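Local coordinates for TRAP dicarboxylate transporter-DctP subunit (Desulfovibrio desulfuricans subsp. desulfuricans, PDB 4NHB), which binds sn-glycerol-3-phosphate as the periplasmic solute-binding subunit of a TRAP transporter and probably delivers it to the membrane components for uptake, at residues M103-T108 against A322-A327; M110-L115 against H233-H238; A121-T126 against D268-V273; G149-Y154 against R171-P176. All coordinates share one frame; numbering follows the deposited sequence.

Contact 1 of 4, residues M103-T108 against A322-A327; sequences MAMLET and AILDSA. With G3P (sn-glycerol-3-phosphate), chain P.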
loop_
_atom_site.group_PDB
_atom_site.type_symbol
_atom_site.label_atom_id
_atom_site.label_comp_id
_atom_site.label_asym_id
_atom_site.label_seq_id
_atom_site.Cartn_x
_atom_site.Cartn_y
_atom_site.Cartn_z
ATOM N N MET A 103 -12.262 -2.119 0.254
ATOM C CA MET A 103 -10.820 -2.072 -0.095
ATOM C C MET A 103 -10.006 -1.446 1.018
ATOM O O MET A 103 -8.827 -1.793 1.210
ATOM C CB MET A 103 -10.597 -1.328 -1.399
ATOM C CG MET A 103 -11.290 -1.921 -2.592
ATOM S SD MET A 103 -10.830 -3.624 -2.887
ATOM C CE MET A 103 -9.704 -3.525 -4.265
ATOM N N ALA A 104 -10.613 -0.509 1.751
ATOM C CA ALA A 104 -9.934 0.103 2.901
ATOM C C ALA A 104 -9.463 -0.952 3.879
ATOM O O ALA A 104 -8.433 -0.795 4.508
ATOM C CB ALA A 104 -10.846 1.086 3.617
ATOM N N MET A 105 -10.226 -2.027 4.009
ATOM C CA MET A 105 -9.904 -3.060 4.988
ATOM C C MET A 105 -8.642 -3.887 4.680
ATOM O O MET A 105 -8.186 -4.614 5.554
ATOM C CB MET A 105 -11.114 -3.960 5.213
ATOM C CG MET A 105 -12.310 -3.182 5.773
ATOM S SD MET A 105 -13.654 -4.219 6.416
ATOM C CE MET A 105 -13.029 -4.583 8.018
ATOM N N LEU A 106 -8.087 -3.739 3.475
ATOM C CA LEU A 106 -6.766 -4.285 3.149
ATOM C C LEU A 106 -5.727 -3.761 4.146
ATOM O O LEU A 106 -4.745 -4.440 4.437
ATOM C CB LEU A 106 -6.356 -3.943 1.709
ATOM C CG LEU A 106 -7.144 -4.671 0.581
ATOM C CD1 LEU A 106 -6.957 -4.065 -0.833
ATOM C CD2 LEU A 106 -6.786 -6.118 0.525
ATOM N N GLU A 107 -5.956 -2.549 4.663
ATOM C CA GLU A 107 -5.052 -1.910 5.624
ATOM C C GLU A 107 -5.698 -1.635 7.009
ATOM O O GLU A 107 -5.383 -0.662 7.660
ATOM C CB GLU A 107 -4.467 -0.623 4.993
ATOM C CG GLU A 107 -3.628 -0.907 3.773
ATOM C CD GLU A 107 -2.991 0.311 3.115
ATOM O OE1 GLU A 107 -3.454 1.453 3.345
ATOM O OE2 GLU A 107 -2.013 0.101 2.335
ATOM N N THR A 108 -6.576 -2.541 7.448
ATOM C CA THR A 108 -7.233 -2.476 8.772
ATOM C C THR A 108 -6.194 -2.313 9.847
ATOM O O THR A 108 -5.272 -3.143 9.973
ATOM C CB THR A 108 -8.031 -3.784 9.048
ATOM O OG1 THR A 108 -9.039 -3.948 8.060
ATOM C CG2 THR A 108 -8.672 -3.799 10.440
ATOM N N ALA A 322 -17.424 -10.062 8.731
ATOM C CA ALA A 322 -17.011 -11.312 8.115
ATOM C C ALA A 322 -15.560 -11.182 7.682
ATOM O O ALA A 322 -14.756 -12.107 7.813
ATOM C CB ALA A 322 -17.890 -11.632 6.910
ATOM N N ILE A 323 -15.239 -10.005 7.158
ATOM C CA ILE A 323 -13.900 -9.741 6.710
ATOM C C ILE A 323 -12.951 -9.860 7.890
ATOM O O ILE A 323 -11.939 -10.549 7.804
ATOM C CB ILE A 323 -13.817 -8.355 5.994
ATOM C CG1 ILE A 323 -14.589 -8.430 4.674
ATOM C CG2 ILE A 323 -12.340 -7.949 5.706
ATOM C CD1 ILE A 323 -14.822 -7.114 4.021
ATOM N N LEU A 324 -13.275 -9.185 8.992
ATOM C CA LEU A 324 -12.452 -9.220 10.190
ATOM C C LEU A 324 -12.302 -10.661 10.689
ATOM O O LEU A 324 -11.203 -11.123 11.031
ATOM C CB LEU A 324 -13.105 -8.363 11.285
ATOM C CG LEU A 324 -13.208 -6.857 11.027
ATOM C CD1 LEU A 324 -14.011 -6.195 12.111
ATOM C CD2 LEU A 324 -11.849 -6.264 10.967
ATOM N N ASP A 325 -13.424 -11.364 10.740
ATOM C CA ASP A 325 -13.438 -12.761 11.162
ATOM C C ASP A 325 -12.498 -13.626 10.318
ATOM O O ASP A 325 -11.821 -14.518 10.857
ATOM C CB ASP A 325 -14.855 -13.347 11.072
ATOM C CG ASP A 325 -15.763 -12.908 12.209
ATOM O OD1 ASP A 325 -15.293 -12.354 13.222
ATOM O OD2 ASP A 325 -16.977 -13.129 12.078
ATOM N N SER A 326 -12.481 -13.410 8.997
ATOM C CA SER A 326 -11.625 -14.218 8.124
ATOM C C SER A 326 -10.161 -13.952 8.426
ATOM O O SER A 326 -9.344 -14.879 8.424
ATOM C CB SER A 326 -11.906 -13.994 6.632
ATOM O OG SER A 326 -11.672 -12.649 6.221
ATOM N N ALA A 327 -9.811 -12.690 8.692
ATOM C CA ALA A 327 -8.425 -12.363 8.981
ATOM C C ALA A 327 -8.005 -13.044 10.255
ATOM O O ALA A 327 -6.904 -13.611 10.330
ATOM C CB ALA A 327 -8.239 -10.874 9.121
HETATM O O1 G3P P . -2.288 2.016 0.393
HETATM C C1 G3P P . -2.397 3.360 0.759
HETATM C C2 G3P P . -1.002 3.972 0.933
HETATM O O2 G3P P . -0.292 3.848 -0.270
HETATM C C3 G3P P . -1.139 5.456 1.311
HETATM O O1P G3P P . -0.010 5.848 2.025
HETATM O O4P G3P P . 1.652 5.612 0.262
HETATM O O2P G3P P . 0.467 7.846 0.549
HETATM O O3P G3P P . 2.184 7.130 2.209
HETATM P P G3P P . 1.136 6.662 1.204
#
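Met-105 reaches from the loop that follows strand 89-92 to helix 320-329, and its thioether chain carries most of the meeting with Ile-323 and Leu-324. Its CB heads for the helix, and the chain runs extended through chi2 (-167°), taking the sulfur on toward the helix. Met-105 SD then lies 3.9 Å from Ile-323 CD1, and it has Ile-323 CG2 almost as near. The chain bends at chi3 (82°), which swings Met-105 CE over to the next residue, where it sits 3.6 Å from Leu-324 CD2. The two side chains cross at about a right angle there. Thr-108 CG2 touches Leu-324 CD2 at 4.1 Å, while Thr-108 OG1 turns back to donate to Met-105 O at 2.7 Å, a bond that closes the short turn from Met-105 to Thr-108. Phe-313 of helix 311-316 also packs on Met-105. Between the two touching residues of the loop, Glu-107 faces the ligand: its OE2 accepts from O1 of sn-glycerol-3-phosphate at 2.7 Å and also from Ile-237 N, while OE1 is hydrogen-bonded to Thr-94 and Tyr-178, which position the buried carboxylate. A pocket loop backed by a C-terminal helix thus forms part of the periplasmic solute-binding fold of the DctP family.

Contact 2 of 4, residues M110-L115 against H233-H238; sequences MLFDNL and HILVIH. With G3P (sn-glycerol-3-phosphate), chain P.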
loop_
_atom_site.group_PDB
_atom_site.type_symbol
_atom_site.label_atom_id
_atom_site.label_comp_id
_atom_site.label_asym_id
_atom_site.label_seq_id
_atom_site.Cartn_x
_atom_site.Cartn_y
_atom_site.Cartn_z
ATOM N N MET A 110 -4.109 -2.563 13.128
ATOM C CA MET A 110 -4.035 -3.544 14.215
ATOM C C MET A 110 -4.622 -4.897 13.860
ATOM O O MET A 110 -5.082 -5.618 14.742
ATOM C CB MET A 110 -4.815 -3.025 15.431
ATOM C CG MET A 110 -4.443 -1.644 15.851
ATOM S SD MET A 110 -2.679 -1.541 16.132
ATOM C CE MET A 110 -2.330 -3.088 16.978
ATOM N N LEU A 111 -4.659 -5.250 12.590
ATOM C CA LEU A 111 -5.350 -6.496 12.243
ATOM C C LEU A 111 -4.413 -7.709 12.166
ATOM O O LEU A 111 -4.792 -8.818 12.571
ATOM C CB LEU A 111 -6.118 -6.338 10.951
ATOM C CG LEU A 111 -6.885 -7.614 10.568
ATOM C CD1 LEU A 111 -7.944 -8.006 11.610
ATOM C CD2 LEU A 111 -7.507 -7.462 9.202
ATOM N N PHE A 112 -3.204 -7.501 11.640
ATOM C CA PHE A 112 -2.253 -8.590 11.431
ATOM C C PHE A 112 -1.094 -8.584 12.404
ATOM O O PHE A 112 -0.514 -7.555 12.677
ATOM C CB PHE A 112 -1.712 -8.546 9.995
ATOM C CG PHE A 112 -2.796 -8.616 8.963
ATOM C CD1 PHE A 112 -3.621 -9.747 8.889
ATOM C CD2 PHE A 112 -3.035 -7.550 8.113
ATOM C CE1 PHE A 112 -4.649 -9.830 7.963
ATOM C CE2 PHE A 112 -4.064 -7.626 7.171
ATOM C CZ PHE A 112 -4.873 -8.774 7.105
ATOM N N ASP A 113 -0.695 -9.772 12.833
ATOM C CA ASP A 113 0.272 -9.937 13.898
ATOM C C ASP A 113 1.686 -9.713 13.312
ATOM O O ASP A 113 2.593 -9.242 14.000
ATOM C CB ASP A 113 0.181 -11.347 14.474
ATOM C CG ASP A 113 -1.078 -11.592 15.292
ATOM O OD1 ASP A 113 -1.670 -10.634 15.797
ATOM O OD2 ASP A 113 -1.455 -12.768 15.451
ATOM N N ASN A 114 1.838 -10.061 12.031
ATOM C CA ASN A 114 3.088 -9.971 11.300
ATOM C C ASN A 114 2.822 -10.176 9.798
ATOM O O ASN A 114 1.692 -10.426 9.384
ATOM C CB ASN A 114 4.032 -11.026 11.818
ATOM C CG ASN A 114 3.362 -12.355 11.967
ATOM O OD1 ASN A 114 2.842 -12.916 10.999
ATOM N ND2 ASN A 114 3.345 -12.874 13.188
ATOM N N LEU A 115 3.866 -10.086 8.983
ATOM C CA LEU A 115 3.717 -10.254 7.568
ATOM C C LEU A 115 3.134 -11.616 7.185
ATOM O O LEU A 115 2.382 -11.691 6.223
ATOM C CB LEU A 115 5.049 -10.091 6.858
ATOM C CG LEU A 115 5.522 -8.693 6.539
ATOM C CD1 LEU A 115 6.902 -8.805 5.885
ATOM C CD2 LEU A 115 4.543 -7.977 5.609
ATOM N N HIS A 233 1.205 0.202 13.178
ATOM C CA HIS A 233 -0.227 0.279 13.373
ATOM C C HIS A 233 -1.020 -0.113 12.143
ATOM O O HIS A 233 -2.173 -0.537 12.246
ATOM C CB HIS A 233 -0.592 1.686 13.767
ATOM C CG HIS A 233 0.150 2.727 12.992
ATOM N ND1 HIS A 233 1.454 3.069 13.270
ATOM C CD2 HIS A 233 -0.233 3.512 11.955
ATOM C CE1 HIS A 233 1.851 4.011 12.430
ATOM N NE2 HIS A 233 0.850 4.295 11.621
ATOM N N ILE A 234 -0.411 0.082 10.974
ATOM C CA ILE A 234 -0.985 -0.364 9.701
ATOM C C ILE A 234 0.110 -1.024 8.831
ATOM O O ILE A 234 1.239 -0.552 8.811
ATOM C CB ILE A 234 -1.518 0.798 8.920
ATOM C CG1 ILE A 234 -2.801 1.330 9.558
ATOM C CG2 ILE A 234 -1.801 0.387 7.455
ATOM C CD1 ILE A 234 -3.216 2.644 9.047
ATOM N N LEU A 235 -0.258 -2.075 8.112
ATOM C CA LEU A 235 0.613 -2.693 7.103
ATOM C C LEU A 235 0.123 -2.230 5.739
ATOM O O LEU A 235 -1.006 -2.484 5.367
ATOM C CB LEU A 235 0.534 -4.215 7.213
ATOM C CG LEU A 235 1.085 -5.009 6.030
ATOM C CD1 LEU A 235 2.598 -4.727 5.812
ATOM C CD2 LEU A 235 0.830 -6.495 6.235
ATOM N N VAL A 236 0.964 -1.512 5.006
ATOM C CA VAL A 236 0.581 -1.097 3.692
ATOM C C VAL A 236 0.549 -2.283 2.727
ATOM O O VAL A 236 1.495 -3.054 2.617
ATOM C CB VAL A 236 1.509 0.046 3.154
ATOM C CG1 VAL A 236 1.123 0.519 1.732
ATOM C CG2 VAL A 236 1.498 1.224 4.113
ATOM N N ILE A 237 -0.585 -2.407 2.045
ATOM C CA ILE A 237 -0.809 -3.457 1.048
ATOM C C ILE A 237 -1.192 -2.794 -0.273
ATOM O O ILE A 237 -2.149 -2.016 -0.328
ATOM C CB ILE A 237 -1.960 -4.371 1.482
ATOM C CG1 ILE A 237 -1.600 -5.137 2.770
ATOM C CG2 ILE A 237 -2.356 -5.330 0.348
ATOM C CD1 ILE A 237 -0.518 -6.226 2.594
ATOM N N HIS A 238 -0.441 -3.062 -1.342
ATOM C CA HIS A 238 -0.849 -2.619 -2.682
ATOM C C HIS A 238 -1.194 -3.775 -3.621
ATOM O O HIS A 238 -1.006 -4.938 -3.283
ATOM C CB HIS A 238 0.250 -1.760 -3.282
ATOM C CG HIS A 238 0.266 -0.362 -2.762
ATOM N ND1 HIS A 238 0.842 0.668 -3.466
ATOM C CD2 HIS A 238 -0.227 0.184 -1.617
ATOM C CE1 HIS A 238 0.717 1.795 -2.782
ATOM N NE2 HIS A 238 0.088 1.529 -1.650
HETATM O O1 G3P P . -2.288 2.016 0.393
HETATM C C1 G3P P . -2.397 3.360 0.759
HETATM C C2 G3P P . -1.002 3.972 0.933
HETATM O O2 G3P P . -0.292 3.848 -0.270
HETATM C C3 G3P P . -1.139 5.456 1.311
HETATM O O1P G3P P . -0.010 5.848 2.025
HETATM O O4P G3P P . 1.652 5.612 0.262
HETATM O O2P G3P P . 0.467 7.846 0.549
HETATM O O3P G3P P . 2.184 7.130 2.209
HETATM P P G3P P . 1.136 6.662 1.204
#
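Strand 235-243, a member of the mixed sheet that lines the ligand site, is flanked here by the loop leading into helix 115-122. Just ahead of Leu-235, Met-110 N donates to His-233 O over 2.9 Å, and the N-H...O angle of 146° shows a bent bond. Further along, Leu-235 points at the loop. Its CG stands opposite the backbone N (chi1 165°), and both methyl branches meet Leu-115 CD2, with Leu-235 CD1 nearest at 3.8 Å. The two leucines cross at about a right angle. Phe-112 CD2 approaches Leu-235 CD2 at a looser 4.4 Å, and Leu-111 CG of its own loop lies over one face of the phenyl ring. Three residues beyond Leu-235, His-238 NE2 and ligand O2 are hydrogen-bonded at 2.7 Å, with the oxygen near the imidazole plane; a weak bond also runs from NE2 to ligand O1. Glu-43 takes up ND1. One backbone bond and an apolar leucine pair thus join 110-115, loop and first helical residue, to 233-238, while the histidine, gripped at both nitrogens, offers the glycerol hydroxyls a ring whose rotation is fixed.

Contact 3 of 4, residues A121-T126 against D268-V273; sequences AMEGKT and DVWAMV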
loop_
_atom_site.group_PDB
_atom_site.type_symbol
_atom_site.label_atom_id
_atom_site.label_comp_id
_atom_site.label_asym_id
_atom_site.label_seq_id
_atom_site.Cartn_x
_atom_site.Cartn_y
_atom_site.Cartn_z
ATOM N N ALA A 121 -3.846 -14.241 4.966
ATOM C CA ALA A 121 -5.154 -13.617 4.742
ATOM C C ALA A 121 -5.275 -13.085 3.324
ATOM O O ALA A 121 -6.315 -13.208 2.671
ATOM C CB ALA A 121 -5.400 -12.474 5.744
ATOM N N MET A 122 -4.218 -12.465 2.838
ATOM C CA MET A 122 -4.308 -11.797 1.560
ATOM C C MET A 122 -4.300 -12.785 0.382
ATOM O O MET A 122 -4.744 -12.450 -0.713
ATOM C CB MET A 122 -3.174 -10.797 1.404
ATOM C CG MET A 122 -3.293 -9.602 2.326
ATOM S SD MET A 122 -4.715 -8.599 1.901
ATOM C CE MET A 122 -5.318 -8.156 3.518
ATOM N N GLU A 123 -3.814 -14.000 0.605
ATOM C CA GLU A 123 -3.835 -15.023 -0.435
ATOM C C GLU A 123 -4.998 -15.978 -0.201
ATOM O O GLU A 123 -5.122 -17.025 -0.871
ATOM C CB GLU A 123 -2.507 -15.807 -0.440
ATOM C CG GLU A 123 -1.327 -14.977 -0.925
ATOM C CD GLU A 123 0.007 -15.732 -0.913
ATOM O OE1 GLU A 123 0.079 -16.890 -0.392
ATOM O OE2 GLU A 123 0.979 -15.152 -1.431
ATOM N N GLY A 124 -5.827 -15.636 0.783
ATOM C CA GLY A 124 -6.884 -16.506 1.239
ATOM C C GLY A 124 -8.217 -15.793 1.167
ATOM O O GLY A 124 -8.458 -14.934 0.293
ATOM N N LYS A 125 -9.074 -16.125 2.115
ATOM C CA LYS A 125 -10.472 -15.746 2.060
ATOM C C LYS A 125 -10.654 -14.242 2.335
ATOM O O LYS A 125 -11.625 -13.643 1.895
ATOM C CB LYS A 125 -11.267 -16.566 3.086
ATOM C CG LYS A 125 -12.790 -16.454 2.965
ATOM C CD LYS A 125 -13.341 -17.192 1.723
ATOM C CE LYS A 125 -14.881 -17.109 1.627
ATOM N NZ LYS A 125 -15.529 -17.257 2.958
ATOM N N THR A 126 -9.736 -13.646 3.089
ATOM C CA THR A 126 -9.890 -12.236 3.467
ATOM C C THR A 126 -9.900 -11.347 2.207
ATOM O O THR A 126 -10.748 -10.467 2.044
ATOM C CB THR A 126 -8.782 -11.771 4.388
ATOM O OG1 THR A 126 -8.736 -12.598 5.560
ATOM C CG2 THR A 126 -9.039 -10.328 4.807
ATOM N N ASP A 268 7.343 -12.513 -4.864
ATOM C CA ASP A 268 8.702 -11.985 -4.736
ATOM C C ASP A 268 8.742 -10.850 -3.718
ATOM O O ASP A 268 9.645 -10.759 -2.894
ATOM C CB ASP A 268 9.179 -11.463 -6.084
ATOM C CG ASP A 268 9.521 -12.592 -7.081
ATOM O OD1 ASP A 268 9.612 -13.758 -6.675
ATOM O OD2 ASP A 268 9.689 -12.291 -8.270
ATOM N N VAL A 269 7.745 -9.964 -3.790
ATOM C CA VAL A 269 7.711 -8.782 -2.919
ATOM C C VAL A 269 7.463 -9.194 -1.453
ATOM O O VAL A 269 8.119 -8.658 -0.509
ATOM C CB VAL A 269 6.649 -7.791 -3.365
ATOM C CG1 VAL A 269 6.540 -6.666 -2.365
ATOM C CG2 VAL A 269 6.939 -7.249 -4.792
ATOM N N TRP A 270 6.514 -10.119 -1.241
ATOM C CA TRP A 270 6.247 -10.638 0.135
ATOM C C TRP A 270 7.558 -11.111 0.733
ATOM O O TRP A 270 7.824 -10.945 1.917
ATOM C CB TRP A 270 5.295 -11.838 0.160
ATOM C CG TRP A 270 3.877 -11.473 0.054
ATOM C CD1 TRP A 270 3.087 -11.590 -1.048
ATOM C CD2 TRP A 270 3.056 -10.933 1.088
ATOM N NE1 TRP A 270 1.812 -11.133 -0.776
ATOM C CE2 TRP A 270 1.765 -10.724 0.534
ATOM C CE3 TRP A 270 3.283 -10.590 2.420
ATOM C CZ2 TRP A 270 0.716 -10.179 1.267
ATOM C CZ3 TRP A 270 2.239 -10.062 3.150
ATOM C CH2 TRP A 270 0.963 -9.858 2.568
ATOM N N ALA A 271 8.358 -11.752 -0.113
ATOM C CA ALA A 271 9.616 -12.333 0.337
ATOM C C ALA A 271 10.760 -11.346 0.497
ATOM O O ALA A 271 11.773 -11.735 1.050
ATOM C CB ALA A 271 10.025 -13.477 -0.579
ATOM N N MET A 272 10.632 -10.083 0.057
ATOM C CA MET A 272 11.744 -9.155 0.211
ATOM C C MET A 272 11.567 -8.047 1.245
ATOM O O MET A 272 12.522 -7.414 1.608
ATOM C CB MET A 272 12.109 -8.506 -1.119
ATOM C CG MET A 272 11.042 -7.676 -1.720
ATOM S SD MET A 272 11.516 -7.058 -3.345
ATOM C CE MET A 272 11.464 -8.501 -4.382
ATOM N N VAL A 273 10.361 -7.823 1.728
ATOM C CA VAL A 273 10.109 -6.683 2.583
ATOM C C VAL A 273 10.733 -6.874 3.960
ATOM O O VAL A 273 11.375 -5.992 4.459
ATOM C CB VAL A 273 8.601 -6.411 2.713
ATOM C CG1 VAL A 273 8.336 -5.408 3.834
ATOM C CG2 VAL A 273 8.072 -5.896 1.418
#
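Apolar packing of Met-122 on Trp-270 is one half of this small contact, which joins the end of helix 115-122 to the long helix 252-286. Met-122 CB meets the benzene part of the indole, 3.9 Å from Trp-270 CZ2, and Met-122 CG lies 4.2 Å from the same atom. Beyond that the methionine chain bends at chi2 (-66°), and its end leads away from the indole to pack on Leu-106 and Phe-112. The polar component is looser. Glu-123, extended beyond CG, brings OE2 within 4.2 Å of Trp-270 CD1 on the pyrrole part, with the carboxylate plane 79° from that of the ring. No bond is made here; OE2 is engaged in a salt bridge with Arg-119, with a long, weak ion pair to Lys-263. Trp-270 NE1 bonds to Ala-145 O, while Leu-115 and Ala-118 add to the packing around the ring. That N-H bond probably helps to fix the indole's rotation; its benzene part lies against methionine carbons, and the charge of the exposed Glu-123 is probably balanced chiefly by Arg-119.

Contact 4 of 4, residues G149-Y154 against R171-P176; sequences GFRHFY and RVPNIP. With G3P (sn-glycerol-3-phosphate), chain P.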
loop_
_atom_site.group_PDB
_atom_site.type_symbol
_atom_site.label_atom_id
_atom_site.label_comp_id
_atom_site.label_asym_id
_atom_site.label_seq_id
_atom_site.Cartn_x
_atom_site.Cartn_y
_atom_site.Cartn_z
ATOM N N GLY A 149 5.026 -2.602 3.571
ATOM C CA GLY A 149 5.592 -2.679 4.894
ATOM C C GLY A 149 4.765 -1.995 5.954
ATOM O O GLY A 149 3.938 -1.141 5.658
ATOM N N PHE A 150 5.005 -2.373 7.212
ATOM C CA PHE A 150 4.388 -1.737 8.335
ATOM C C PHE A 150 4.773 -0.261 8.459
ATOM O O PHE A 150 5.906 0.110 8.187
ATOM C CB PHE A 150 4.751 -2.486 9.628
ATOM C CG PHE A 150 3.970 -3.785 9.805
ATOM C CD1 PHE A 150 2.661 -3.776 10.298
ATOM C CD2 PHE A 150 4.546 -4.994 9.448
ATOM C CE1 PHE A 150 1.938 -4.977 10.455
ATOM C CE2 PHE A 150 3.828 -6.203 9.597
ATOM C CZ PHE A 150 2.537 -6.191 10.099
ATOM N N ARG A 151 3.805 0.561 8.876
ATOM C CA ARG A 151 4.048 2.017 8.984
ATOM C C ARG A 151 4.640 2.347 10.348
ATOM O O ARG A 151 4.152 1.858 11.368
ATOM C CB ARG A 151 2.756 2.821 8.777
ATOM C CG ARG A 151 1.985 2.457 7.468
ATOM C CD ARG A 151 0.850 3.438 7.153
ATOM N NE ARG A 151 1.344 4.731 6.688
ATOM C CZ ARG A 151 1.236 5.199 5.447
ATOM N NH1 ARG A 151 1.761 6.366 5.137
ATOM N NH2 ARG A 151 0.608 4.519 4.502
ATOM N N HIS A 152 5.678 3.178 10.340
ATOM C CA HIS A 152 6.365 3.656 11.537
ATOM C C HIS A 152 6.415 5.181 11.496
ATOM O O HIS A 152 6.489 5.772 10.402
ATOM C CB HIS A 152 7.786 3.094 11.573
ATOM C CG HIS A 152 7.821 1.603 11.503
ATOM N ND1 HIS A 152 7.125 0.819 12.393
ATOM C CD2 HIS A 152 8.417 0.751 10.633
ATOM C CE1 HIS A 152 7.322 -0.454 12.101
ATOM N NE2 HIS A 152 8.092 -0.526 11.026
ATOM N N PHE A 153 6.384 5.810 12.667
ATOM C CA PHE A 153 6.413 7.274 12.732
ATOM C C PHE A 153 7.786 7.825 12.400
ATOM O O PHE A 153 8.800 7.222 12.729
ATOM C CB PHE A 153 5.956 7.775 14.110
ATOM C CG PHE A 153 4.518 7.542 14.357
ATOM C CD1 PHE A 153 3.580 8.368 13.799
ATOM C CD2 PHE A 153 4.098 6.455 15.112
ATOM C CE1 PHE A 153 2.232 8.148 13.993
ATOM C CE2 PHE A 153 2.768 6.218 15.303
ATOM C CZ PHE A 153 1.826 7.076 14.749
ATOM N N TYR A 154 7.799 8.960 11.705
ATOM C CA TYR A 154 8.997 9.753 11.528
ATOM C C TYR A 154 8.664 11.203 11.968
ATOM O O TYR A 154 7.562 11.684 11.702
ATOM C CB TYR A 154 9.489 9.731 10.065
ATOM C CG TYR A 154 8.468 10.189 9.035
ATOM C CD1 TYR A 154 8.367 11.527 8.689
ATOM C CD2 TYR A 154 7.599 9.280 8.397
ATOM C CE1 TYR A 154 7.466 11.952 7.786
ATOM C CE2 TYR A 154 6.699 9.704 7.483
ATOM C CZ TYR A 154 6.619 11.052 7.172
ATOM O OH TYR A 154 5.732 11.540 6.243
ATOM N N ARG A 171 1.934 14.655 8.445
ATOM C CA ARG A 171 1.389 14.248 7.157
ATOM C C ARG A 171 0.538 12.999 7.313
ATOM O O ARG A 171 0.874 12.119 8.078
ATOM C CB ARG A 171 2.506 13.971 6.171
ATOM C CG ARG A 171 1.989 13.696 4.751
ATOM C CD ARG A 171 2.055 12.178 4.416
ATOM N NE ARG A 171 1.287 11.833 3.223
ATOM C CZ ARG A 171 1.348 10.656 2.611
ATOM N NH1 ARG A 171 2.132 9.696 3.077
ATOM N NH2 ARG A 171 0.603 10.433 1.555
ATOM N N VAL A 172 -0.558 12.942 6.574
ATOM C CA VAL A 172 -1.330 11.723 6.439
ATOM C C VAL A 172 -1.732 11.621 4.990
ATOM O O VAL A 172 -1.848 12.630 4.323
ATOM C CB VAL A 172 -2.605 11.714 7.313
ATOM C CG1 VAL A 172 -2.222 11.828 8.774
ATOM C CG2 VAL A 172 -3.524 12.835 6.923
ATOM N N PRO A 173 -1.902 10.399 4.494
ATOM C CA PRO A 173 -2.448 10.212 3.148
ATOM C C PRO A 173 -3.875 10.730 3.106
ATOM O O PRO A 173 -4.541 10.670 4.142
ATOM C CB PRO A 173 -2.453 8.688 2.989
ATOM C CG PRO A 173 -1.308 8.200 3.808
ATOM C CD PRO A 173 -1.394 9.136 5.061
ATOM N N ASN A 174 -4.327 11.195 1.952
ATOM C CA ASN A 174 -5.693 11.713 1.793
ATOM C C ASN A 174 -6.651 10.595 1.422
ATOM O O ASN A 174 -7.173 10.538 0.325
ATOM C CB ASN A 174 -5.744 12.810 0.731
ATOM C CG ASN A 174 -7.019 13.661 0.819
ATOM O OD1 ASN A 174 -7.819 13.531 1.735
ATOM N ND2 ASN A 174 -7.195 14.536 -0.145
ATOM N N ILE A 175 -6.827 9.687 2.363
ATOM C CA ILE A 175 -7.657 8.512 2.210
ATOM C C ILE A 175 -8.416 8.398 3.521
ATOM O O ILE A 175 -7.850 8.607 4.572
ATOM C CB ILE A 175 -6.775 7.214 2.020
ATOM C CG1 ILE A 175 -5.815 7.348 0.839
ATOM C CG2 ILE A 175 -7.676 5.997 1.854
ATOM C CD1 ILE A 175 -4.895 6.096 0.594
ATOM N N PRO A 176 -9.710 8.092 3.473
ATOM C CA PRO A 176 -10.460 8.186 4.729
ATOM C C PRO A 176 -9.912 7.363 5.916
ATOM O O PRO A 176 -9.779 7.836 7.073
ATOM C CB PRO A 176 -11.859 7.729 4.300
ATOM C CG PRO A 176 -11.981 8.290 2.921
ATOM C CD PRO A 176 -10.607 8.047 2.307
HETATM O O1 G3P P . -2.288 2.016 0.393
HETATM C C1 G3P P . -2.397 3.360 0.759
HETATM C C2 G3P P . -1.002 3.972 0.933
HETATM O O2 G3P P . -0.292 3.848 -0.270
HETATM C C3 G3P P . -1.139 5.456 1.311
HETATM O O1P G3P P . -0.010 5.848 2.025
HETATM O O4P G3P P . 1.652 5.612 0.262
HETATM O O2P G3P P . 0.467 7.846 0.549
HETATM O O3P G3P P . 2.184 7.130 2.209
HETATM P P G3P P . 1.136 6.662 1.204
HETATM O O HOH W 1 3.942 9.540 5.432
#
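Arg-151 and Arg-171 converge from two strands on the phosphate of sn-glycerol-3-phosphate and share its O3P. A bend at chi2 (-104°) turns the Arg-171 chain toward the phosphate, where Arg-171 NH1 donates to O3P at 2.7 Å; Arg-151 NH1 reaches the same oxygen at 3.1 Å. Each guanidinium spends its second terminal nitrogen on another oxygen: Arg-171 NH2 reaches O2P at 2.8 Å, and Arg-151 NH2 reaches the ester oxygen O1P at 2.9 Å. All four bonds are close to straight, with N-H...O angles of 159° to 167°. Pro-173 fits beside this group, its CG 3.8 Å from Arg-151 NH1 and also against O1P. In the next shell, Tyr-154 OH lies 4.0 Å from Arg-171 CB, and water 1 links this hydroxyl to Arg-171 NH1. Asp-210 forms a salt bridge with Arg-151 NE, and Met-192 O accepts from Arg-171 NH2, so each guanidinium is also braced from outside the two segments. The two guanidinium groups, their NH1 atoms near each other, form a cationic cradle that probably stabilises the phosphate's negative charge.

Followed from the N terminus, the chain enters the first segments of contacts 1, 2 and 3 in quick succession, from the loop after strand 89-92 to the start of helix 125-131. Contact 4 then closes the shortest loop, returning from strand 146-155 to strand 169-172 and the turn beyond it. Contact 2 closes next on strand 235-243, contact 3 on helix 252-286, and contact 1 last on helix 320-329. Contact 1 therefore encloses the other three; contacts 2 and 3 cross, and contact 4 nests within both. Neighbouring strands 235-243 and 146-155 join contacts 2 and 4 in the mixed sheet, and contacts 1, 2 and 4 all reach the bound sn-glycerol-3-phosphate, whereas contact 3 ties helices together farther from it.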